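Local coordinates for cysteine protease S273R (African swine fever virus pig/Kenya/KEN-50/1950, PDB 6LJ9), which probably acts as a cysteine protease that matures the viral polyprotein precursors pp220 and pp62 into core-shell proteins and dampens host innate immune signalling, at residues B[120-130]-B[199-210]. Sequence-based numbering, arbitrary orientation.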
ATOM      1  N   ILE B 120      12.784  -3.268 -26.557  1.00107.05           N
ATOM      2  CA  ILE B 120      11.524  -3.588 -25.897  1.00109.24           C
ATOM      3  C   ILE B 120      10.343  -3.389 -26.838  1.00118.10           C
ATOM      4  O   ILE B 120       9.294  -4.021 -26.663  1.00127.79           O
ATOM      5  CB  ILE B 120      11.378  -2.747 -24.610  1.00103.74           C
ATOM      6  CG1 ILE B 120      10.176  -3.209 -23.784  1.00106.69           C
ATOM      7  CG2 ILE B 120      11.269  -1.264 -24.940  1.00 97.92           C
ATOM      8  CD1 ILE B 120      10.016  -2.461 -22.478  1.00108.82           C
ATOM      9  N   HIS B 121      10.493  -2.532 -27.849  1.00112.83           N
ATOM     10  CA  HIS B 121       9.429  -2.329 -28.823  1.00105.61           C
ATOM     11  C   HIS B 121       9.286  -3.503 -29.780  1.00 99.63           C
ATOM     12  O   HIS B 121       8.216  -3.679 -30.374  1.00 99.07           O
ATOM     13  CB  HIS B 121       9.680  -1.047 -29.616  1.00102.38           C
ATOM     14  CG  HIS B 121       9.858   0.169 -28.763  1.00106.83           C
ATOM     15  ND1 HIS B 121      10.929   1.023 -28.904  1.00108.64           N
ATOM     16  CD2 HIS B 121       9.100   0.676 -27.762  1.00106.15           C
ATOM     17  CE1 HIS B 121      10.825   2.004 -28.026  1.00107.19           C
ATOM     18  NE2 HIS B 121       9.724   1.818 -27.320  1.00107.05           N
ATOM     19  N   TYR B 122      10.332  -4.310 -29.939  1.00 96.41           N
ATOM     20  CA  TYR B 122      10.312  -5.450 -30.842  1.00 93.90           C
ATOM     21  C   TYR B 122      10.397  -6.783 -30.114  1.00 90.40           C
ATOM     22  O   TYR B 122      10.472  -7.827 -30.769  1.00 89.66           O
ATOM     23  CB  TYR B 122      11.452  -5.331 -31.856  1.00 90.49           C
ATOM     24  CG  TYR B 122      11.677  -3.911 -32.323  1.00 83.91           C
ATOM     25  CD1 TYR B 122      10.808  -3.311 -33.224  1.00 78.52           C
ATOM     26  CD2 TYR B 122      12.750  -3.167 -31.852  1.00 84.20           C
ATOM     27  CE1 TYR B 122      11.005  -2.013 -33.649  1.00 75.79           C
ATOM     28  CE2 TYR B 122      12.955  -1.869 -32.271  1.00 85.69           C
ATOM     29  CZ  TYR B 122      12.080  -1.296 -33.169  1.00 79.77           C
ATOM     30  OH  TYR B 122      12.279  -0.002 -33.591  1.00 78.49           O
ATOM     31  N   LYS B 123      10.389  -6.777 -28.785  1.00 86.81           N
ATOM     32  CA  LYS B 123      10.386  -8.024 -28.039  1.00 83.01           C
ATOM     33  C   LYS B 123       9.051  -8.739 -28.208  1.00 78.72           C
ATOM     34  O   LYS B 123       7.997  -8.112 -28.350  1.00 76.86           O
ATOM     35  CB  LYS B 123      10.677  -7.765 -26.561  1.00 85.51           C
ATOM     36  CG  LYS B 123      12.161  -7.617 -26.266  1.00 91.11           C
ATOM     37  CD  LYS B 123      12.431  -7.046 -24.888  1.00 99.71           C
ATOM     38  CE  LYS B 123      13.926  -6.860 -24.681  1.00105.57           C
ATOM     39  NZ  LYS B 123      14.238  -6.114 -23.437  1.00108.49           N
ATOM     40  N   PHE B 124       9.113 -10.071 -28.197  1.00 76.23           N
ATOM     41  CA  PHE B 124       7.945 -10.882 -28.524  1.00 72.23           C
ATOM     42  C   PHE B 124       6.793 -10.613 -27.562  1.00 75.71           C
ATOM     43  O   PHE B 124       5.673 -10.311 -27.988  1.00 69.67           O
ATOM     44  CB  PHE B 124       8.328 -12.360 -28.512  1.00 58.37           C
ATOM     45  CG  PHE B 124       7.185 -13.280 -28.794  1.00 62.42           C
ATOM     46  CD1 PHE B 124       6.658 -13.374 -30.071  1.00 69.64           C
ATOM     47  CD2 PHE B 124       6.635 -14.052 -27.786  1.00 58.28           C
ATOM     48  CE1 PHE B 124       5.606 -14.218 -30.338  1.00 76.72           C
ATOM     49  CE2 PHE B 124       5.582 -14.899 -28.048  1.00 66.32           C
ATOM     50  CZ  PHE B 124       5.069 -14.980 -29.327  1.00 77.89           C
ATOM     51  N   ASN B 125       7.050 -10.723 -26.264  1.00 81.81           N
ATOM     52  CA  ASN B 125       6.059 -10.426 -25.237  1.00 89.50           C
ATOM     53  C   ASN B 125       6.441  -9.121 -24.551  1.00 99.05           C
ATOM     54  O   ASN B 125       7.543  -9.001 -24.004  1.00113.99           O
ATOM     55  CB  ASN B 125       5.961 -11.565 -24.222  1.00 93.64           C
ATOM     56  CG  ASN B 125       7.314 -12.143 -23.860  1.00 90.79           C
ATOM     57  OD1 ASN B 125       7.643 -13.266 -24.245  1.00 84.65           O
ATOM     58  ND2 ASN B 125       8.109 -11.379 -23.122  1.00 88.94           N
ATOM     59  N   GLN B 126       5.536  -8.152 -24.587  1.00 90.83           N
ATOM     60  CA  GLN B 126       5.745  -6.845 -23.985  1.00 83.87           C
ATOM     61  C   GLN B 126       4.834  -6.674 -22.778  1.00 62.38           C
ATOM     62  O   GLN B 126       3.894  -7.444 -22.559  1.00 69.09           O
ATOM     63  CB  GLN B 126       5.488  -5.730 -25.003  1.00 95.79           C
ATOM     64  CG  GLN B 126       6.388  -5.773 -26.217  1.00104.05           C
ATOM     65  CD  GLN B 126       5.945  -4.798 -27.287  1.00110.24           C
ATOM     66  OE1 GLN B 126       4.794  -4.366 -27.310  1.00112.56           O
ATOM     67  NE2 GLN B 126       6.860  -4.445 -28.178  1.00116.31           N
ATOM     68  N   VAL B 127       5.123  -5.645 -21.995  1.00 58.71           N
ATOM     69  CA  VAL B 127       4.287  -5.311 -20.851  1.00 52.12           C
ATOM     70  C   VAL B 127       3.137  -4.432 -21.322  1.00 44.16           C
ATOM     71  O   VAL B 127       3.300  -3.582 -22.207  1.00 41.64           O
ATOM     72  CB  VAL B 127       5.119  -4.628 -19.748  1.00 51.91           C
ATOM     73  CG1 VAL B 127       5.513  -3.207 -20.145  1.00 63.05           C
ATOM     74  CG2 VAL B 127       4.373  -4.640 -18.428  1.00 36.77           C
ATOM     75  N   ASP B 128       1.954  -4.661 -20.760  1.00 42.27           N
ATOM     76  CA  ASP B 128       0.767  -3.865 -21.051  1.00 34.64           C
ATOM     77  C   ASP B 128       0.363  -3.173 -19.758  1.00 32.56           C
ATOM     78  O   ASP B 128      -0.087  -3.829 -18.812  1.00 25.81           O
ATOM     79  CB  ASP B 128      -0.360  -4.741 -21.600  1.00 39.46           C
ATOM     80  CG  ASP B 128      -1.500  -3.933 -22.202  1.00 55.86           C
ATOM     81  OD1 ASP B 128      -1.740  -2.795 -21.747  1.00 54.19           O
ATOM     82  OD2 ASP B 128      -2.161  -4.441 -23.133  1.00 61.84           O
HETATM   83  N   MSE B 129       0.528  -1.853 -19.715  1.00 32.53           N
HETATM   84  CA  MSE B 129       0.324  -1.084 -18.490  1.00 24.61           C
HETATM   85  C   MSE B 129      -1.108  -1.191 -17.978  1.00 26.96           C
HETATM   86  O   MSE B 129      -1.351  -1.102 -16.775  1.00 41.13           O
HETATM   87  CB  MSE B 129       0.695   0.383 -18.714  1.00 24.50           C
HETATM   88  CG  MSE B 129       1.170   1.094 -17.458  1.00 23.15           C
HETATM   89 SE   MSE B 129       2.680   0.183 -16.623  0.72 32.28          SE
HETATM   90  CE  MSE B 129       3.919   0.209 -18.129  1.00 30.09           C
ATOM     91  N   VAL B 130      -2.057  -1.382 -18.898  1.00 25.16           N
ATOM     92  CA  VAL B 130      -3.440  -1.616 -18.492  1.00 29.76           C
ATOM     93  C   VAL B 130      -3.570  -2.970 -17.809  1.00 31.76           C
ATOM     94  O   VAL B 130      -4.223  -3.096 -16.766  1.00 28.90           O
ATOM     95  CB  VAL B 130      -4.383  -1.501 -19.703  1.00 40.08           C
ATOM     96  CG1 VAL B 130      -5.803  -1.875 -19.305  1.00 29.51           C
ATOM     97  CG2 VAL B 130      -4.340  -0.096 -20.270  1.00 37.11           C
ATOM     98  N   ARG B 199       9.130   7.063 -27.457  1.00 44.44           N
ATOM     99  CA  ARG B 199       8.089   6.245 -28.075  1.00 50.40           C
ATOM    100  C   ARG B 199       7.432   5.324 -27.055  1.00 43.29           C
ATOM    101  O   ARG B 199       6.209   5.134 -27.073  1.00 52.77           O
ATOM    102  CB  ARG B 199       8.667   5.423 -29.227  1.00 59.36           C
ATOM    103  CG  ARG B 199       9.460   6.221 -30.244  1.00 61.01           C
ATOM    104  CD  ARG B 199      10.181   5.284 -31.193  1.00 71.16           C
ATOM    105  NE  ARG B 199      11.414   5.869 -31.707  1.00 86.04           N
ATOM    106  CZ  ARG B 199      12.407   5.163 -32.235  1.00 96.11           C
ATOM    107  NH1 ARG B 199      12.314   3.842 -32.314  1.00 96.55           N
ATOM    108  NH2 ARG B 199      13.496   5.775 -32.679  1.00 98.45           N
ATOM    109  N   TRP B 200       8.232   4.744 -26.157  1.00 34.88           N
ATOM    110  CA  TRP B 200       7.683   3.862 -25.132  1.00 38.69           C
ATOM    111  C   TRP B 200       6.774   4.625 -24.174  1.00 37.88           C
ATOM    112  O   TRP B 200       5.689   4.144 -23.827  1.00 39.48           O
ATOM    113  CB  TRP B 200       8.815   3.175 -24.367  1.00 28.71           C
ATOM    114  CG  TRP B 200       8.335   2.179 -23.356  1.00 28.08           C
ATOM    115  CD1 TRP B 200       8.135   0.844 -23.555  1.00 36.57           C
ATOM    116  CD2 TRP B 200       7.995   2.437 -21.989  1.00 26.35           C
ATOM    117  NE1 TRP B 200       7.690   0.254 -22.396  1.00 38.77           N
ATOM    118  CE2 TRP B 200       7.595   1.212 -21.420  1.00 34.57           C
ATOM    119  CE3 TRP B 200       7.988   3.586 -21.191  1.00 32.83           C
ATOM    120  CZ2 TRP B 200       7.194   1.101 -20.089  1.00 36.88           C
ATOM    121  CZ3 TRP B 200       7.589   3.474 -19.871  1.00 23.89           C
ATOM    122  CH2 TRP B 200       7.197   2.241 -19.333  1.00 25.58           C
HETATM  123  N   MSE B 201       7.196   5.807 -23.737  1.00 37.85           N
HETATM  124  CA  MSE B 201       6.383   6.635 -22.851  1.00 30.31           C
HETATM  125  C   MSE B 201       5.082   7.053 -23.530  1.00 28.63           C
HETATM  126  O   MSE B 201       4.026   7.096 -22.900  1.00 33.12           O
HETATM  127  CB  MSE B 201       7.163   7.874 -22.404  1.00 23.40           C
HETATM  128  CG  MSE B 201       8.429   7.561 -21.624  1.00 28.93           C
HETATM  129 SE   MSE B 201       9.468   9.151 -21.188  0.52 39.23          SE
HETATM  130  CE  MSE B 201       8.213   9.999 -19.964  1.00 39.29           C
ATOM    131  N   GLU B 202       5.168   7.362 -24.826  1.00 32.09           N
ATOM    132  CA  GLU B 202       3.973   7.724 -25.579  1.00 28.39           C
ATOM    133  C   GLU B 202       3.033   6.533 -25.734  1.00 35.64           C
ATOM    134  O   GLU B 202       1.810   6.684 -25.632  1.00 35.26           O
ATOM    135  CB  GLU B 202       4.366   8.281 -26.947  1.00 45.96           C
ATOM    136  CG  GLU B 202       4.995   9.664 -26.908  1.00 65.04           C
ATOM    137  CD  GLU B 202       4.079  10.703 -26.293  1.00 80.16           C
ATOM    138  OE1 GLU B 202       4.491  11.352 -25.309  1.00 83.03           O
ATOM    139  OE2 GLU B 202       2.945  10.865 -26.790  1.00 84.34           O
ATOM    140  N   ARG B 203       3.585   5.341 -25.978  1.00 43.63           N
ATOM    141  CA  ARG B 203       2.747   4.157 -26.135  1.00 44.49           C
ATOM    142  C   ARG B 203       2.020   3.819 -24.839  1.00 35.59           C
ATOM    143  O   ARG B 203       0.846   3.432 -24.858  1.00 36.52           O
ATOM    144  CB  ARG B 203       3.596   2.974 -26.607  1.00 38.43           C
ATOM    145  CG  ARG B 203       2.798   1.763 -27.087  1.00 39.95           C
ATOM    146  CD  ARG B 203       2.559   0.746 -25.972  1.00 42.61           C
ATOM    147  NE  ARG B 203       3.807   0.166 -25.481  1.00 71.21           N
ATOM    148  CZ  ARG B 203       4.362  -0.940 -25.965  1.00 92.93           C
ATOM    149  NH1 ARG B 203       3.777  -1.600 -26.957  1.00 94.05           N
ATOM    150  NH2 ARG B 203       5.500  -1.394 -25.457  1.00100.21           N
ATOM    151  N   VAL B 204       2.704   3.959 -23.700  1.00 32.88           N
ATOM    152  CA  VAL B 204       2.066   3.694 -22.413  1.00 24.44           C
ATOM    153  C   VAL B 204       0.978   4.722 -22.129  1.00 19.85           C
ATOM    154  O   VAL B 204      -0.051   4.397 -21.522  1.00 26.85           O
ATOM    155  CB  VAL B 204       3.126   3.663 -21.294  1.00 22.16           C
ATOM    156  CG1 VAL B 204       2.472   3.489 -19.933  1.00 25.62           C
ATOM    157  CG2 VAL B 204       4.129   2.546 -21.545  1.00 20.64           C
ATOM    158  N   LYS B 205       1.172   5.968 -22.570  1.00 25.18           N
ATOM    159  CA  LYS B 205       0.170   7.003 -22.338  1.00 33.02           C
ATOM    160  C   LYS B 205      -1.136   6.690 -23.060  1.00 31.08           C
ATOM    161  O   LYS B 205      -2.221   6.864 -22.493  1.00 29.93           O
ATOM    162  CB  LYS B 205       0.711   8.364 -22.773  1.00 29.70           C
ATOM    163  CG  LYS B 205      -0.292   9.501 -22.654  1.00 28.33           C
ATOM    164  CD  LYS B 205       0.316  10.822 -23.097  1.00 34.94           C
ATOM    165  CE  LYS B 205      -0.719  11.933 -23.096  1.00 43.55           C
ATOM    166  NZ  LYS B 205      -0.131  13.234 -23.519  1.00 42.60           N
ATOM    167  N   GLN B 206      -1.054   6.227 -24.311  1.00 39.74           N
ATOM    168  CA  GLN B 206      -2.266   5.875 -25.044  1.00 40.02           C
ATOM    169  C   GLN B 206      -2.984   4.700 -24.394  1.00 39.24           C
ATOM    170  O   GLN B 206      -4.220   4.661 -24.356  1.00 46.44           O
ATOM    171  CB  GLN B 206      -1.933   5.559 -26.501  1.00 29.02           C
ATOM    172  CG  GLN B 206      -1.626   6.783 -27.337  1.00 62.62           C
ATOM    173  CD  GLN B 206      -2.788   7.753 -27.396  1.00 83.71           C
ATOM    174  OE1 GLN B 206      -3.939   7.351 -27.560  1.00 95.23           O
ATOM    175  NE2 GLN B 206      -2.491   9.040 -27.252  1.00 79.39           N
ATOM    176  N   GLN B 207      -2.224   3.729 -23.884  1.00 34.67           N
ATOM    177  CA  GLN B 207      -2.833   2.608 -23.175  1.00 31.68           C
ATOM    178  C   GLN B 207      -3.555   3.085 -21.922  1.00 24.73           C
ATOM    179  O   GLN B 207      -4.716   2.729 -21.686  1.00 30.99           O
ATOM    180  CB  GLN B 207      -1.767   1.570 -22.820  1.00 34.11           C
ATOM    181  CG  GLN B 207      -1.185   0.834 -24.014  1.00 49.53           C
ATOM    182  CD  GLN B 207      -0.181  -0.229 -23.610  1.00 59.65           C
ATOM    183  OE1 GLN B 207       0.404  -0.168 -22.527  1.00 47.05           O
ATOM    184  NE2 GLN B 207       0.021  -1.211 -24.478  1.00 62.55           N
ATOM    185  N   LEU B 208      -2.885   3.905 -21.110  1.00 24.93           N
ATOM    186  CA  LEU B 208      -3.485   4.364 -19.861  1.00 29.42           C
ATOM    187  C   LEU B 208      -4.639   5.327 -20.104  1.00 28.98           C
ATOM    188  O   LEU B 208      -5.535   5.440 -19.259  1.00 22.29           O
ATOM    189  CB  LEU B 208      -2.421   5.013 -18.977  1.00 24.64           C
ATOM    190  CG  LEU B 208      -1.370   4.049 -18.427  1.00 31.75           C
ATOM    191  CD1 LEU B 208      -0.364   4.784 -17.558  1.00 16.54           C
ATOM    192  CD2 LEU B 208      -2.039   2.925 -17.650  1.00 30.32           C
ATOM    193  N   LEU B 209      -4.644   6.025 -21.242  1.00 24.45           N
ATOM    194  CA  LEU B 209      -5.766   6.895 -21.578  1.00 30.35           C
ATOM    195  C   LEU B 209      -7.046   6.121 -21.857  1.00 45.62           C
ATOM    196  O   LEU B 209      -8.107   6.743 -21.987  1.00 38.43           O
ATOM    197  CB  LEU B 209      -5.417   7.766 -22.785  1.00 21.09           C
ATOM    198  CG  LEU B 209      -4.631   9.048 -22.500  1.00 24.78           C
ATOM    199  CD1 LEU B 209      -4.262   9.750 -23.797  1.00 31.29           C
ATOM    200  CD2 LEU B 209      -5.433   9.973 -21.598  1.00 24.47           C
ATOM    201  N   LYS B 210      -6.974   4.791 -21.961  1.00 29.39           N
ATOM    202  CA  LYS B 210      -8.165   3.970 -22.143  1.00 35.01           C
ATOM    203  C   LYS B 210      -8.880   3.676 -20.829  1.00 28.54           C
ATOM    204  O   LYS B 210     -10.075   3.361 -20.848  1.00 34.28           O
ATOM    205  CB  LYS B 210      -7.797   2.652 -22.837  1.00 21.03           C
ATOM    206  CG  LYS B 210      -7.197   2.809 -24.235  1.00 42.74           C
ATOM    207  CD  LYS B 210      -6.913   1.450 -24.857  1.00 59.49           C
ATOM    208  CE  LYS B 210      -5.869   0.686 -24.042  1.00 79.30           C
ATOM    209  NZ  LYS B 210      -5.768  -0.744 -24.417  1.00 89.44           N
TER
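The loop that leads into helix 129-134 lies along one flank of helix 195-208 in the Ulp1-type catalytic core, where selenomethionine Met129 is a knob in a hole lined by Trp200, Val204, Gln207 and Leu208. Met129 CG packs 3.7 Å from Val204 CG1 and equally close to Leu208 CD2. Bends at its second and third side-chain torsions fold its chain back, bringing the methyl CE to 3.9 Å from Trp200 CZ2. On the pyrrole part of the indole, Ile120 CD1 comes within 3.6 Å of Trp200 NE1, a buried nitrogen with no polar partner in the model. His121 NE2 touches Trp200 CB close to the imidazole plane.

Two hydrogen bonds join the polar margin. Arg203 NH1 donates to Gln126 OE1 at 3.0 Å, nearly in the guanidinium plane but above the amide plane; the two planes stand 80° apart. The side chain of Gln207 is extended, and Met129 N donates to Gln207 OE1 (3.3 Å), again from above the amide plane. Beside it, the carboxylate of Asp128 lies within 17° of parallel to that amide, and its OD1 caps helix 129-134 by accepting from Val130 N. Two side chains thus serve the first turn of this helix, one from within and one from across. Val130 CG2 rests 3.2 Å from Gln207 O.

On the sheet side, Trp200, Val204 and Leu208 reach Ile172, Ile183 and Val174 of the inner strands 169-175 and 181-186, so helix 195-208 packs on the mixed sheet while the 120-130 segment runs along its flank, consistent with the alpha/beta core of Ulp1-family proteases.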